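Local structure of RegF protein (Neisseria gonorrhoeae, 4HOJ) at residues S15-F20 with R98-L103; R19-E24 with I67-I72; M151-L156 with L178-R183. The protein binds glutathione and calcium as a glutathione S-transferase homologue of the stringent starvation protein A type, and probably has a regulatory role during starvation. All blocks are in the same frame, centred on the assembly; numbering follows the deposited sequence. Where two conformers were deposited one is given.

Contact 1 of 3, residues S15-F20 with R98-L103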
loop_
_atom_site.group_PDB
_atom_site.type_symbol
_atom_site.label_atom_id
_atom_site.label_comp_id
_atom_site.label_asym_id
_atom_site.label_seq_id
_atom_site.Cartn_x
_atom_site.Cartn_y
_atom_site.Cartn_z
ATOM N N SER A 15 13.925 -1.039 7.522
ATOM C CA SER A 15 14.640 0.150 8.027
ATOM C C SER A 15 15.731 0.624 7.043
ATOM O O SER A 15 15.968 1.825 6.890
ATOM C CB SER A 15 15.327 -0.175 9.397
ATOM O OG SER A 15 14.323 -0.505 10.392
ATOM N N HIS A 16 16.376 -0.349 6.416
ATOM C CA HIS A 16 17.418 -0.075 5.444
ATOM C C HIS A 16 16.849 0.796 4.298
ATOM O O HIS A 16 17.486 1.761 3.850
ATOM C CB HIS A 16 17.954 -1.415 4.972
ATOM C CG HIS A 16 19.187 -1.332 4.139
ATOM N ND1 HIS A 16 19.762 -2.469 3.637
ATOM C CD2 HIS A 16 19.906 -0.270 3.657
ATOM C CE1 HIS A 16 20.833 -2.131 2.923
ATOM N NE2 HIS A 16 20.939 -0.799 2.908
ATOM N N ARG A 17 15.597 0.528 3.880
ATOM C CA ARG A 17 15.003 1.332 2.802
ATOM C C ARG A 17 14.957 2.783 3.235
ATOM O O ARG A 17 15.288 3.693 2.449
ATOM C CB ARG A 17 13.536 0.928 2.497
ATOM C CG ARG A 17 13.317 -0.446 1.998
ATOM C CD ARG A 17 11.804 -0.685 1.901
ATOM N NE ARG A 17 11.481 -1.858 1.083
ATOM C CZ ARG A 17 10.244 -2.363 1.035
ATOM N NH1 ARG A 17 9.278 -1.949 1.882
ATOM N NH2 ARG A 17 10.039 -3.345 0.178
ATOM N N CYS A 18 14.517 3.025 4.480
ATOM C CA CYS A 18 14.346 4.408 4.953
ATOM C C CYS A 18 15.691 5.089 5.158
ATOM O O CYS A 18 15.857 6.261 4.804
ATOM C CB CYS A 18 13.546 4.412 6.251
ATOM S SG CYS A 18 11.902 3.673 6.095
ATOM N N ARG A 19 16.703 4.380 5.657
ATOM C CA ARG A 19 18.051 4.922 5.765
ATOM C C ARG A 19 18.575 5.312 4.398
ATOM O O ARG A 19 19.167 6.386 4.245
ATOM C CB ARG A 19 18.969 3.920 6.514
ATOM C CG ARG A 19 18.655 3.861 8.015
ATOM C CD ARG A 19 19.613 2.888 8.703
ATOM N NE ARG A 19 19.090 1.528 8.832
ATOM C CZ ARG A 19 19.546 0.444 8.188
ATOM N NH1 ARG A 19 19.131 -0.787 8.576
ATOM N NH2 ARG A 19 20.433 0.548 7.233
ATOM N N PHE A 20 18.312 4.469 3.397
ATOM C CA PHE A 20 18.764 4.775 2.043
ATOM C C PHE A 20 18.132 6.099 1.546
ATOM O O PHE A 20 18.830 6.990 1.052
ATOM C CB PHE A 20 18.427 3.561 1.191
ATOM C CG PHE A 20 18.998 3.574 -0.215
ATOM C CD1 PHE A 20 19.900 4.522 -0.674
ATOM C CD2 PHE A 20 18.577 2.555 -1.085
ATOM C CE1 PHE A 20 20.397 4.440 -2.000
ATOM C CE2 PHE A 20 19.049 2.456 -2.379
ATOM C CZ PHE A 20 19.958 3.419 -2.861
ATOM N N ARG A 98 3.132 -4.708 -5.850
ATOM C CA ARG A 98 3.406 -6.097 -6.176
ATOM C C ARG A 98 4.677 -6.613 -5.507
ATOM O O ARG A 98 4.710 -7.789 -5.127
ATOM C CB ARG A 98 3.468 -6.279 -7.677
ATOM C CG ARG A 98 2.037 -6.097 -8.271
ATOM C CD ARG A 98 1.851 -6.652 -9.654
ATOM N NE ARG A 98 2.274 -8.036 -9.722
ATOM C CZ ARG A 98 2.622 -8.634 -10.847
ATOM N NH1 ARG A 98 2.491 -7.970 -12.009
ATOM N NH2 ARG A 98 3.048 -9.895 -10.802
ATOM N N MET A 99 5.726 -5.800 -5.367
ATOM C CA MET A 99 6.903 -6.260 -4.608
ATOM C C MET A 99 6.549 -6.545 -3.166
ATOM O O MET A 99 7.024 -7.521 -2.584
ATOM C CB MET A 99 8.035 -5.254 -4.672
ATOM C CG MET A 99 8.599 -5.058 -6.073
ATOM S SD MET A 99 10.224 -4.307 -6.020
ATOM C CE MET A 99 9.785 -2.664 -5.452
ATOM N N GLU A 100 5.681 -5.754 -2.535
ATOM C CA GLU A 100 5.310 -6.001 -1.159
ATOM C C GLU A 100 4.595 -7.283 -1.040
ATOM O O GLU A 100 4.800 -8.055 -0.089
ATOM C CB GLU A 100 4.464 -4.874 -0.494
ATOM C CG GLU A 100 5.153 -3.593 0.056
ATOM C CD GLU A 100 6.605 -3.686 0.707
ATOM O OE1 GLU A 100 6.868 -3.376 1.904
ATOM O OE2 GLU A 100 7.422 -4.010 -0.055
ATOM N N LYS A 101 3.703 -7.573 -1.997
ATOM C CA LYS A 101 2.843 -8.754 -1.889
ATOM C C LYS A 101 3.513 -10.063 -2.360
ATOM O O LYS A 101 3.113 -11.135 -1.933
ATOM C CB LYS A 101 1.575 -8.507 -2.730
ATOM C CG LYS A 101 0.620 -9.681 -2.839
ATOM C CD LYS A 101 -0.739 -9.222 -3.355
ATOM C CE LYS A 101 -1.640 -10.415 -3.552
ATOM N NZ LYS A 101 -3.049 -10.066 -3.873
ATOM N N GLU A 102 4.512 -9.939 -3.238
ATOM C CA GLU A 102 5.088 -11.126 -3.911
ATOM C C GLU A 102 6.554 -11.366 -3.590
ATOM O O GLU A 102 7.076 -12.460 -3.892
ATOM C CB GLU A 102 4.936 -10.981 -5.432
ATOM C CG GLU A 102 3.498 -10.796 -5.864
ATOM C CD GLU A 102 3.363 -10.397 -7.314
ATOM O OE1 GLU A 102 4.335 -10.523 -8.074
ATOM O OE2 GLU A 102 2.268 -9.908 -7.672
ATOM N N LEU A 103 7.247 -10.389 -3.032
ATOM C CA LEU A 103 8.671 -10.558 -2.641
ATOM C C LEU A 103 8.863 -10.319 -1.165
ATOM O O LEU A 103 9.440 -11.151 -0.459
ATOM C CB LEU A 103 9.566 -9.610 -3.431
ATOM C CG LEU A 103 9.731 -9.892 -4.921
ATOM C CD1 LEU A 103 10.536 -8.752 -5.535
ATOM C CD2 LEU A 103 10.442 -11.251 -5.170
#
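Arg17 and Glu100 meet between the N-terminal glutathione S-transferase domain and the helical C-terminal one, and their salt bridge makes nearly the whole contact, which buries just 99 Å². Starting at Ser15, the first segment is regular helix; Ser15 OG bonds Gly9 N, and His16 ND1 bonds NH1 of Arg162. Arg17 leaves the backbone with CG beside the backbone N and anti to the carbonyl carbon (chi1 -63°), then runs extended from CG to NE, which lets it span a CA separation of 12.8 Å from Glu100. Its guanidinium grips the carboxylate end-on with two nitrogens: NH1 of Arg17 bonds OE1 of Glu100 at 2.8 Å, and NH2 of Arg17 bonds OE2 of Glu100 at 2.7 Å. Both bonds are nearly straight and stay close to the guanidinium plane, but the two flat groups are turned 39° apart, so NH1 meets OE1 from above the carboxylate plane while NH2 comes in on the syn side of OE2. Glu100, bent at chi2, also lines the glutathione pocket. Arg17 NE bonds Ala155 O on helix 151-161, and NH1 also bonds OG of Ser65, a residue that binds glutathione. The arginine thus sits between helices 65-75, 86-102 and 151-161, with Ser15, Cys18 and Arg19 packed against strand 5-8.

Contact 2 of 3, residues R19-E24 with I67-I72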
loop_
_atom_site.group_PDB
_atom_site.type_symbol
_atom_site.label_atom_id
_atom_site.label_comp_id
_atom_site.label_asym_id
_atom_site.label_seq_id
_atom_site.Cartn_x
_atom_site.Cartn_y
_atom_site.Cartn_z
ATOM N N ARG A 19 16.703 4.380 5.657
ATOM C CA ARG A 19 18.051 4.922 5.765
ATOM C C ARG A 19 18.575 5.312 4.398
ATOM O O ARG A 19 19.167 6.386 4.245
ATOM C CB ARG A 19 18.969 3.920 6.514
ATOM C CG ARG A 19 18.655 3.861 8.015
ATOM C CD ARG A 19 19.613 2.888 8.703
ATOM N NE ARG A 19 19.090 1.528 8.832
ATOM C CZ ARG A 19 19.546 0.444 8.188
ATOM N NH1 ARG A 19 19.131 -0.787 8.576
ATOM N NH2 ARG A 19 20.433 0.548 7.233
ATOM N N PHE A 20 18.312 4.469 3.397
ATOM C CA PHE A 20 18.764 4.775 2.043
ATOM C C PHE A 20 18.132 6.099 1.546
ATOM O O PHE A 20 18.830 6.990 1.052
ATOM C CB PHE A 20 18.427 3.561 1.191
ATOM C CG PHE A 20 18.998 3.574 -0.215
ATOM C CD1 PHE A 20 19.900 4.522 -0.674
ATOM C CD2 PHE A 20 18.577 2.555 -1.085
ATOM C CE1 PHE A 20 20.397 4.440 -2.000
ATOM C CE2 PHE A 20 19.049 2.456 -2.379
ATOM C CZ PHE A 20 19.958 3.419 -2.861
ATOM N N VAL A 21 16.806 6.253 1.707
ATOM C CA VAL A 21 16.168 7.495 1.308
ATOM C C VAL A 21 16.744 8.674 2.050
ATOM O O VAL A 21 16.997 9.716 1.437
ATOM C CB VAL A 21 14.613 7.452 1.481
ATOM C CG1 VAL A 21 14.000 8.842 1.173
ATOM C CG2 VAL A 21 13.986 6.434 0.570
ATOM N N LEU A 22 16.934 8.560 3.359
ATOM C CA LEU A 22 17.408 9.695 4.141
ATOM C C LEU A 22 18.758 10.162 3.674
ATOM O O LEU A 22 18.980 11.364 3.529
ATOM C CB LEU A 22 17.373 9.366 5.641
ATOM C CG LEU A 22 15.953 9.323 6.210
ATOM C CD1 LEU A 22 15.969 8.561 7.531
ATOM C CD2 LEU A 22 15.414 10.725 6.391
ATOM N N TYR A 23 19.669 9.230 3.388
ATOM C CA TYR A 23 20.967 9.636 2.875
ATOM C C TYR A 23 20.934 10.139 1.443
ATOM O O TYR A 23 21.722 11.023 1.095
ATOM C CB TYR A 23 21.981 8.513 3.074
ATOM C CG TYR A 23 22.482 8.412 4.508
ATOM C CD1 TYR A 23 23.359 9.365 4.988
ATOM C CD2 TYR A 23 22.065 7.405 5.363
ATOM C CE1 TYR A 23 23.826 9.295 6.275
ATOM C CE2 TYR A 23 22.532 7.322 6.672
ATOM C CZ TYR A 23 23.404 8.291 7.104
ATOM O OH TYR A 23 23.921 8.291 8.385
ATOM N N GLU A 24 19.970 9.666 0.639
ATOM C CA GLU A 24 19.848 10.240 -0.710
ATOM C C GLU A 24 19.399 11.698 -0.628
ATOM O O GLU A 24 19.822 12.495 -1.445
ATOM C CB GLU A 24 18.818 9.445 -1.581
ATOM C CG GLU A 24 19.296 8.079 -2.091
ATOM C CD GLU A 24 20.246 8.199 -3.270
ATOM O OE1 GLU A 24 20.143 9.210 -4.025
ATOM O OE2 GLU A 24 21.088 7.325 -3.469
ATOM N N ILE A 67 5.580 3.957 3.213
ATOM C CA ILE A 67 4.772 5.161 3.523
ATOM C C ILE A 67 5.709 6.234 4.117
ATOM O O ILE A 67 5.640 7.419 3.762
ATOM C CB ILE A 67 3.649 4.786 4.514
ATOM C CG1 ILE A 67 2.652 3.914 3.772
ATOM C CG2 ILE A 67 2.972 6.024 5.043
ATOM C CD1 ILE A 67 1.495 3.535 4.599
ATOM N N ILE A 68 6.632 5.845 5.014
ATOM C CA ILE A 68 7.628 6.752 5.526
ATOM C C ILE A 68 8.397 7.346 4.347
ATOM O O ILE A 68 8.633 8.552 4.283
ATOM C CB ILE A 68 8.594 5.944 6.425
ATOM C CG1 ILE A 68 7.870 5.595 7.739
ATOM C CG2 ILE A 68 9.879 6.784 6.700
ATOM C CD1 ILE A 68 8.684 4.530 8.618
ATOM N N ASN A 69 8.742 6.494 3.383
ATOM C CA ASN A 69 9.579 6.975 2.275
ATOM C C ASN A 69 8.840 7.914 1.351
ATOM O O ASN A 69 9.428 8.884 0.871
ATOM C CB ASN A 69 10.155 5.807 1.521
ATOM C CG ASN A 69 11.261 5.149 2.292
ATOM O OD1 ASN A 69 11.699 5.648 3.326
ATOM N ND2 ASN A 69 11.718 3.992 1.784
ATOM N N GLU A 70 7.535 7.666 1.112
ATOM C CA GLU A 70 6.690 8.648 0.397
ATOM C C GLU A 70 6.697 9.973 1.074
ATOM O O GLU A 70 6.821 11.012 0.424
ATOM C CB GLU A 70 5.235 8.192 0.304
ATOM C CG GLU A 70 5.026 7.052 -0.659
ATOM C CD GLU A 70 4.706 7.471 -2.074
ATOM O OE1 GLU A 70 4.824 8.677 -2.409
ATOM O OE2 GLU A 70 4.332 6.566 -2.860
ATOM N N TYR A 71 6.512 9.947 2.388
ATOM C CA TYR A 71 6.538 11.182 3.154
ATOM C C TYR A 71 7.866 11.895 2.968
ATOM O O TYR A 71 7.886 13.077 2.642
ATOM C CB TYR A 71 6.235 10.910 4.649
ATOM C CG TYR A 71 6.447 12.126 5.486
ATOM C CD1 TYR A 71 5.536 13.169 5.475
ATOM C CD2 TYR A 71 7.555 12.226 6.305
ATOM C CE1 TYR A 71 5.734 14.293 6.264
ATOM C CE2 TYR A 71 7.777 13.355 7.092
ATOM C CZ TYR A 71 6.875 14.378 7.065
ATOM O OH TYR A 71 7.060 15.479 7.861
ATOM N N ILE A 72 8.975 11.187 3.149
ATOM C CA ILE A 72 10.265 11.838 3.046
ATOM C C ILE A 72 10.425 12.482 1.649
ATOM O O ILE A 72 10.941 13.595 1.519
ATOM C CB ILE A 72 11.390 10.869 3.377
ATOM C CG1 ILE A 72 11.322 10.485 4.842
ATOM C CG2 ILE A 72 12.750 11.570 3.101
ATOM C CD1 ILE A 72 12.180 9.259 5.148
#
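Helix 19-24 and helix 67-72 lie side by side and run the same way: their axes differ by 9° in direction and approach to 10.0 Å, with Val21 and Asn69 as the closest residues in register, their CA atoms 6.7 Å apart. They belong to helices 13-25 and 65-75 of the thioredoxin-like N-terminal domain of the glutathione S-transferase fold, where these two helices pack next to each other against the mixed sheet. No hydrogen bond joins the segments, and the fit rests on three pairs of side chains, all of them buried. Val21 points at its neighbour and uses both branches. Its CG1 is anti to the backbone N (chi1 174°) and touches CG2 of Ile72 at 3.6 Å, while its CG2 turns to Asn69. One step on, Leu22 starts off to the side, but its end swings in, and CD2 of Leu22 meets CD1 of Ile72 at 3.8 Å, the two side chains crossing at about a right angle. Ile72 thereby touches two consecutive residues of the other helix, CG2 on Val21 and CD1 on Leu22. From helix 151-161, Met151 and Val154 close over Val21, and Met151 also touches Asn69, so the C-terminal domain covers this side of the pair. The Asn69 amide is the one polar group in the contact: the Val21 methyl CG2 sits over its face, 3.5 Å from Asn69 CG and almost straight above it.

Contact 3 of 3, residues M151-L156 with L178-R183. With CA (calcium ion), chain E.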
loop_
_atom_site.group_PDB
_atom_site.type_symbol
_atom_site.label_atom_id
_atom_site.label_comp_id
_atom_site.label_asym_id
_atom_site.label_seq_id
_atom_site.Cartn_x
_atom_site.Cartn_y
_atom_site.Cartn_z
ATOM N N MET A 151 12.404 5.785 -6.198
ATOM C CA MET A 151 12.020 5.152 -4.922
ATOM C C MET A 151 11.754 3.660 -5.099
ATOM O O MET A 151 11.848 2.869 -4.170
ATOM C CB MET A 151 10.722 5.807 -4.459
ATOM C CG MET A 151 10.392 5.304 -3.103
ATOM S SD MET A 151 11.547 6.069 -1.977
ATOM C CE MET A 151 10.745 7.660 -1.788
ATOM N N ILE A 152 11.414 3.262 -6.313
ATOM C CA ILE A 152 11.200 1.856 -6.564
ATOM C C ILE A 152 12.497 1.037 -6.424
ATOM O O ILE A 152 12.543 -0.060 -5.853
ATOM C CB ILE A 152 10.418 1.605 -7.899
ATOM C CG1 ILE A 152 9.265 2.609 -8.143
ATOM C CG2 ILE A 152 9.908 0.167 -7.901
ATOM C CD1 ILE A 152 8.382 3.032 -7.039
ATOM N N ASP A 153 13.583 1.612 -6.922
ATOM C CA ASP A 153 14.913 1.041 -6.687
ATOM C C ASP A 153 15.282 1.007 -5.200
ATOM O O ASP A 153 15.808 0.026 -4.673
ATOM C CB ASP A 153 15.964 1.850 -7.442
ATOM C CG ASP A 153 15.650 1.938 -8.939
ATOM O OD1 ASP A 153 15.745 0.890 -9.620
ATOM O OD2 ASP A 153 15.328 3.023 -9.416
ATOM N N VAL A 154 14.931 2.064 -4.508
ATOM C CA VAL A 154 15.186 2.129 -3.081
ATOM C C VAL A 154 14.496 0.989 -2.363
ATOM O O VAL A 154 15.107 0.320 -1.496
ATOM C CB VAL A 154 14.695 3.455 -2.492
ATOM C CG1 VAL A 154 14.680 3.415 -0.952
ATOM C CG2 VAL A 154 15.563 4.605 -3.003
ATOM N N ALA A 155 13.224 0.745 -2.695
ATOM C CA ALA A 155 12.437 -0.262 -1.947
ATOM C C ALA A 155 13.026 -1.689 -2.154
ATOM O O ALA A 155 13.002 -2.502 -1.242
ATOM C CB ALA A 155 10.992 -0.172 -2.401
ATOM N N LEU A 156 13.537 -1.971 -3.352
ATOM C CA LEU A 156 14.044 -3.292 -3.642
ATOM C C LEU A 156 15.483 -3.507 -3.148
ATOM O O LEU A 156 15.858 -4.628 -2.836
ATOM C CB LEU A 156 13.998 -3.472 -5.163
ATOM C CG LEU A 156 14.546 -4.814 -5.685
ATOM C CD1 LEU A 156 13.769 -6.017 -5.103
ATOM C CD2 LEU A 156 14.458 -4.825 -7.221
ATOM N N LEU A 178 21.638 -8.783 -11.446
ATOM C CA LEU A 178 22.788 -8.670 -10.545
ATOM C C LEU A 178 23.700 -7.495 -10.940
ATOM O O LEU A 178 24.262 -6.836 -10.058
ATOM C CB LEU A 178 23.590 -9.979 -10.533
ATOM C CG LEU A 178 22.819 -11.154 -9.895
ATOM C CD1 LEU A 178 23.678 -12.406 -9.939
ATOM C CD2 LEU A 178 22.446 -10.845 -8.478
ATOM N N LYS A 179 23.813 -7.219 -12.231
ATOM C CA LYS A 179 24.604 -6.074 -12.685
ATOM C C LYS A 179 23.914 -4.785 -12.234
ATOM O O LYS A 179 24.569 -3.861 -11.723
ATOM C CB LYS A 179 24.795 -6.102 -14.207
ATOM C CG LYS A 179 25.444 -4.815 -14.753
ATOM C CD LYS A 179 25.963 -4.943 -16.166
ATOM C CE LYS A 179 26.416 -3.582 -16.684
ATOM N NZ LYS A 179 27.317 -3.717 -17.848
ATOM N N TYR A 180 22.597 -4.726 -12.419
ATOM C CA TYR A 180 21.799 -3.639 -11.851
ATOM C C TYR A 180 22.007 -3.470 -10.340
ATOM O O TYR A 180 22.210 -2.333 -9.868
ATOM C CB TYR A 180 20.295 -3.825 -12.188
ATOM C CG TYR A 180 19.329 -3.128 -11.248
ATOM C CD1 TYR A 180 18.946 -1.790 -11.446
ATOM C CD2 TYR A 180 18.796 -3.807 -10.153
ATOM C CE1 TYR A 180 18.065 -1.168 -10.597
ATOM C CE2 TYR A 180 17.928 -3.189 -9.307
ATOM C CZ TYR A 180 17.566 -1.874 -9.521
ATOM O OH TYR A 180 16.682 -1.273 -8.655
ATOM N N ALA A 181 21.966 -4.565 -9.586
ATOM C CA ALA A 181 22.115 -4.445 -8.148
ATOM C C ALA A 181 23.475 -3.807 -7.850
ATOM O O ALA A 181 23.538 -2.958 -6.981
ATOM C CB ALA A 181 22.018 -5.783 -7.490
ATOM N N GLU A 182 24.544 -4.231 -8.516
ATOM C CA GLU A 182 25.860 -3.596 -8.300
ATOM C C GLU A 182 25.873 -2.078 -8.562
ATOM O O GLU A 182 26.536 -1.313 -7.827
ATOM C CB GLU A 182 26.968 -4.303 -9.092
ATOM C CG GLU A 182 27.180 -5.755 -8.659
ATOM C CD GLU A 182 27.352 -5.944 -7.148
ATOM O OE1 GLU A 182 28.128 -5.195 -6.492
ATOM O OE2 GLU A 182 26.689 -6.858 -6.607
ATOM N N ARG A 183 25.142 -1.617 -9.564
ATOM C CA ARG A 183 25.032 -0.178 -9.782
ATOM C C ARG A 183 24.354 0.521 -8.609
ATOM O O ARG A 183 24.832 1.577 -8.206
ATOM C CB ARG A 183 24.312 0.123 -11.086
ATOM C CG ARG A 183 25.263 0.047 -12.279
ATOM C CD ARG A 183 24.675 0.722 -13.512
ATOM N NE ARG A 183 23.269 0.357 -13.671
ATOM C CZ ARG A 183 22.858 -0.731 -14.306
ATOM N NH1 ARG A 183 23.738 -1.558 -14.866
ATOM N NH2 ARG A 183 21.575 -0.989 -14.406
HETATM CA CA CA E . 25.008 -8.245 -7.582
HETATM O O HOH W 1 17.309 -1.997 -6.003
HETATM O O HOH W 2 24.786 -9.849 -5.734
#
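The start of helix 151-161 carries the Ser-x-x-Asp sequence of the capping box familiar from this helix in glutathione S-transferases, and Asp153, its acidic member, is the residue that the Tyr180 hydroxyl of helix 175-185 bonds. OD2 of Asp153 accepts from the backbone N of Ser150, the half of the box made by the acidic side chain. The other oxygen serves the contact: Tyr180 OH donates to OD1 of Asp153 at 2.5 Å, on the anti lone pair, with OD1 at the ring edge and in its plane. The backbone N of Ile144 also bonds OD1 of Asp153. Tyr180 extends across because its CG is anti to the backbone N (chi1 157°), and ring and carboxylate planes are 46° apart. A water bridges the two segments, giving one hydrogen to Tyr180 OH and one to Asp153 O, each at 2.8 Å. Leu156 CD2 adds a looser apolar touch, 4.4 Å from Tyr180 CE2. On another side of the same helix, Glu182 OE2 binds a calcium ion at 2.4 Å, and a water at 2.5 Å is another ligand of the ion. With both oxygens receiving hydrogens and the phenol giving its own at so short a distance, Asp153 is probably ionised, and the buried hydroxyl is held by donating to the acid and accepting from the water.

From the N terminus, helix 13-25 supplies the first side of both contact 1 and contact 2, which share Arg19 and Phe20. Contact 2 closes the shorter loop, bringing helix 65-75 back after strands 30-33, 54-57 and 60-63, and it falls within the longer loop that contact 1 closes when helix 86-102 arrives. Contact 3 opens later, in series with both, and ties two helices of the C-terminal domain across 21 intervening residues. Contact 2 thus works inside the N-terminal domain and contact 1 between the domains. Helix 151-161 joins all three: Ile152 packs on Met99 of contact 1, and Val154 on Phe20, which contacts 1 and 2 have in common.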